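Local coordinates for protein flavodoxin (Lactobacillus reuteri, PDB 5VEG) that binds flavin mononucleotide and probably serves as a low-potential electron donor to redox enzymes, in association with a bacterial microcompartment, at residues A[120-125]-A[152-157]. Numbering follows the deposited sequence.
Sequences GDKFYG and KIDLEP. With FMN (flavin mononucleotide), chain D.
Asp154 reaches from the end of strand 145-154 to the loop of Lys122, where Asp154 OD1 accepts a nearly straight hydrogen bond from Lys122 N (2.8 Å, 174° at the hydrogen). Asp154 CG lies anti to its own backbone N (chi1 -177°), which carries the carboxylate across to the loop. The extended Lys122 chain runs obliquely across the Asp154 side chain, Lys122 CG 3.5 Å from Asp154 OD1 and CE against CB. Asp121 turns its own carboxylate at 67° to that of Asp154; Asp121 OD1 accepts from Phe123 N, closing an Asx turn. Alongside the Asp121 side chain, pointing the same way, is Leu155, whose CD2 lies 3.9 Å from Asp121 OD2 and 3.7 Å from the ribityl O3' of FMN. The backbones join through hydrogen bonds from Gly120 N to Ile153 O and, just past the strand end, from Leu155 N to Gly120 O. Gly120 CA lies 3.5 Å from FMN O2, which accepts a hydrogen bond from Asp121 N (3.1 Å). The Tyr124 ring lies over the isoalloxazine, with FMN N5 3.3 Å above its centre and Phe123 CD2 over the opposite face. An alanine at Tyr124 would probably leave that side of the flavin without its aromatic cover and Phe123 without the ring it packs on. Asp121 and Asp154, their OD1 atoms 4.0 Å apart, thus each fix a backbone N-H of the flavin-binding loop; the charge of Asp121, nearer N1, with that of Asp154 farther off, would probably disfavour reduction of the semiquinone to an anionic hydroquinone, consistent with a low potential.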
loop_
_atom_site.group_PDB
_atom_site.type_symbol
_atom_site.label_atom_id
_atom_site.label_comp_id
_atom_site.label_asym_id
_atom_site.label_seq_id
_atom_site.Cartn_x
_atom_site.Cartn_y
_atom_site.Cartn_z
ATOM N N GLY A 120 5.554 6.827 -8.539
ATOM C CA GLY A 120 5.357 8.223 -8.825
ATOM C C GLY A 120 6.474 8.665 -9.754
ATOM O O GLY A 120 7.083 7.846 -10.446
ATOM N N ASP A 121 6.788 9.944 -9.738
ATOM C CA ASP A 121 7.747 10.513 -10.681
ATOM C C ASP A 121 8.696 11.414 -9.915
ATOM O O ASP A 121 8.274 12.449 -9.389
ATOM C CB ASP A 121 7.012 11.284 -11.785
ATOM C CG ASP A 121 7.933 11.715 -12.925
ATOM O OD1 ASP A 121 9.130 11.931 -12.651
ATOM O OD2 ASP A 121 7.448 11.845 -14.081
ATOM N N LYS A 122 9.982 11.032 -9.870
ATOM C CA LYS A 122 10.977 11.822 -9.144
ATOM C C LYS A 122 11.121 13.244 -9.676
ATOM O O LYS A 122 11.602 14.113 -8.942
ATOM C CB LYS A 122 12.338 11.116 -9.175
ATOM C CG LYS A 122 12.330 9.843 -8.333
ATOM C CD LYS A 122 13.698 9.171 -8.188
ATOM C CE LYS A 122 13.561 7.886 -7.356
ATOM N NZ LYS A 122 14.853 7.147 -7.200
ATOM N N PHE A 123 10.670 13.525 -10.905
ATOM C CA PHE A 123 10.750 14.902 -11.409
ATOM C C PHE A 123 9.967 15.881 -10.533
ATOM O O PHE A 123 10.277 17.081 -10.513
ATOM C CB PHE A 123 10.254 14.967 -12.869
ATOM C CG PHE A 123 9.923 16.376 -13.363
ATOM C CD1 PHE A 123 10.931 17.254 -13.765
ATOM C CD2 PHE A 123 8.597 16.804 -13.455
ATOM C CE1 PHE A 123 10.620 18.543 -14.229
ATOM C CE2 PHE A 123 8.277 18.085 -13.919
ATOM C CZ PHE A 123 9.293 18.956 -14.306
ATOM N N TYR A 124 8.973 15.399 -9.779
ATOM C CA TYR A 124 8.200 16.290 -8.918
ATOM C C TYR A 124 8.882 16.543 -7.575
ATOM O O TYR A 124 8.263 17.124 -6.679
ATOM C CB TYR A 124 6.772 15.740 -8.721
ATOM C CG TYR A 124 6.008 15.737 -10.022
ATOM C CD1 TYR A 124 5.255 16.841 -10.409
ATOM C CD2 TYR A 124 6.116 14.673 -10.914
ATOM C CE1 TYR A 124 4.583 16.868 -11.626
ATOM C CE2 TYR A 124 5.448 14.692 -12.130
ATOM C CZ TYR A 124 4.692 15.796 -12.481
ATOM O OH TYR A 124 4.022 15.811 -13.680
ATOM N N GLY A 125 10.136 16.131 -7.425
ATOM C CA GLY A 125 10.947 16.605 -6.312
ATOM C C GLY A 125 10.355 16.255 -4.967
ATOM O O GLY A 125 10.096 15.088 -4.658
ATOM N N LYS A 152 8.980 3.655 -2.348
ATOM C CA LYS A 152 8.700 4.743 -3.279
ATOM C C LYS A 152 9.383 4.425 -4.601
ATOM O O LYS A 152 10.616 4.401 -4.683
ATOM C CB LYS A 152 9.183 6.077 -2.718
ATOM C CG LYS A 152 8.323 6.623 -1.587
ATOM C CD LYS A 152 8.723 8.067 -1.311
ATOM C CE LYS A 152 7.724 8.785 -0.426
ATOM N NZ LYS A 152 7.982 10.258 -0.433
ATOM N N ILE A 153 8.587 4.186 -5.628
ATOM C CA ILE A 153 9.088 3.733 -6.917
ATOM C C ILE A 153 8.974 4.872 -7.921
ATOM O O ILE A 153 8.007 5.648 -7.895
ATOM C CB ILE A 153 8.316 2.482 -7.372
ATOM C CG1 ILE A 153 8.759 1.286 -6.522
ATOM C CG2 ILE A 153 8.522 2.207 -8.866
ATOM C CD1 ILE A 153 7.701 0.213 -6.374
ATOM N N ASP A 154 9.969 4.978 -8.798
ATOM C CA ASP A 154 9.945 5.959 -9.882
ATOM C C ASP A 154 9.364 5.297 -11.131
ATOM O O ASP A 154 10.019 4.458 -11.760
ATOM C CB ASP A 154 11.349 6.509 -10.133
ATOM C CG ASP A 154 11.373 7.597 -11.204
ATOM O OD1 ASP A 154 10.644 8.600 -11.085
ATOM O OD2 ASP A 154 12.134 7.452 -12.173
ATOM N N LEU A 155 8.130 5.665 -11.474
ATOM C CA LEU A 155 7.461 5.256 -12.717
ATOM C C LEU A 155 7.295 3.741 -12.696
ATOM O O LEU A 155 6.728 3.197 -11.728
ATOM C CB LEU A 155 8.236 5.811 -13.925
ATOM C CG LEU A 155 8.315 7.323 -14.105
ATOM C CD1 LEU A 155 8.915 7.653 -15.474
ATOM C CD2 LEU A 155 6.952 7.991 -13.945
ATOM N N GLU A 156 7.751 3.015 -13.729
ATOM C CA GLU A 156 7.491 1.591 -13.800
ATOM C C GLU A 156 8.443 0.836 -12.882
ATOM O O GLU A 156 9.612 1.212 -12.755
ATOM C CB GLU A 156 7.642 1.084 -15.229
ATOM C CG GLU A 156 6.334 0.570 -15.796
ATOM C CD GLU A 156 6.496 -0.107 -17.135
ATOM O OE1 GLU A 156 6.930 -1.281 -17.153
ATOM O OE2 GLU A 156 6.170 0.529 -18.163
ATOM N N PRO A 157 7.966 -0.222 -12.231
ATOM C CA PRO A 157 8.854 -1.020 -11.377
ATOM C C PRO A 157 9.784 -1.873 -12.227
ATOM O O PRO A 157 9.345 -2.571 -13.140
ATOM C CB PRO A 157 7.883 -1.877 -10.551
ATOM C CG PRO A 157 6.636 -1.958 -11.384
ATOM C CD PRO A 157 6.560 -0.674 -12.172
HETATM N N1 FMN D . 4.177 11.802 -9.234
HETATM C C2 FMN D . 4.634 12.159 -7.982
HETATM O O2 FMN D . 5.342 11.380 -7.352
HETATM N N3 FMN D . 4.312 13.388 -7.446
HETATM C C4 FMN D . 3.529 14.276 -8.155
HETATM O O4 FMN D . 3.254 15.358 -7.649
HETATM C C4A FMN D . 3.064 13.931 -9.425
HETATM N N5 FMN D . 2.276 14.802 -10.158
HETATM C C5A FMN D . 1.831 14.413 -11.415
HETATM C C6 FMN D . 1.037 15.271 -12.185
HETATM C C7 FMN D . 0.593 14.876 -13.452
HETATM C C7M FMN D . -0.259 15.793 -14.286
HETATM C C8 FMN D . 0.949 13.631 -13.959
HETATM C C8M FMN D . 0.474 13.212 -15.323
HETATM C C9 FMN D . 1.743 12.773 -13.203
HETATM C C9A FMN D . 2.167 13.165 -11.934
HETATM N N10 FMN D . 2.942 12.298 -11.195
HETATM C C10 FMN D . 3.398 12.685 -9.955
HETATM C "C1'" FMN D . 3.350 10.985 -11.794
HETATM C "C2'" FMN D . 2.492 9.762 -11.497
HETATM O "O2'" FMN D . 2.394 9.611 -10.104
HETATM C "C3'" FMN D . 3.291 8.599 -12.059
HETATM O "O3'" FMN D . 3.333 8.637 -13.473
HETATM C "C4'" FMN D . 2.750 7.253 -11.623
HETATM O "O4'" FMN D . 3.614 6.257 -12.109
HETATM C "C5'" FMN D . 1.374 7.011 -12.219
HETATM O "O5'" FMN D . 0.877 5.837 -11.612
HETATM P P FMN D . -0.345 5.022 -12.274
HETATM O O1P FMN D . 0.124 4.479 -13.606
HETATM O O2P FMN D . -0.658 3.872 -11.332
HETATM O O3P FMN D . -1.515 5.930 -12.504
#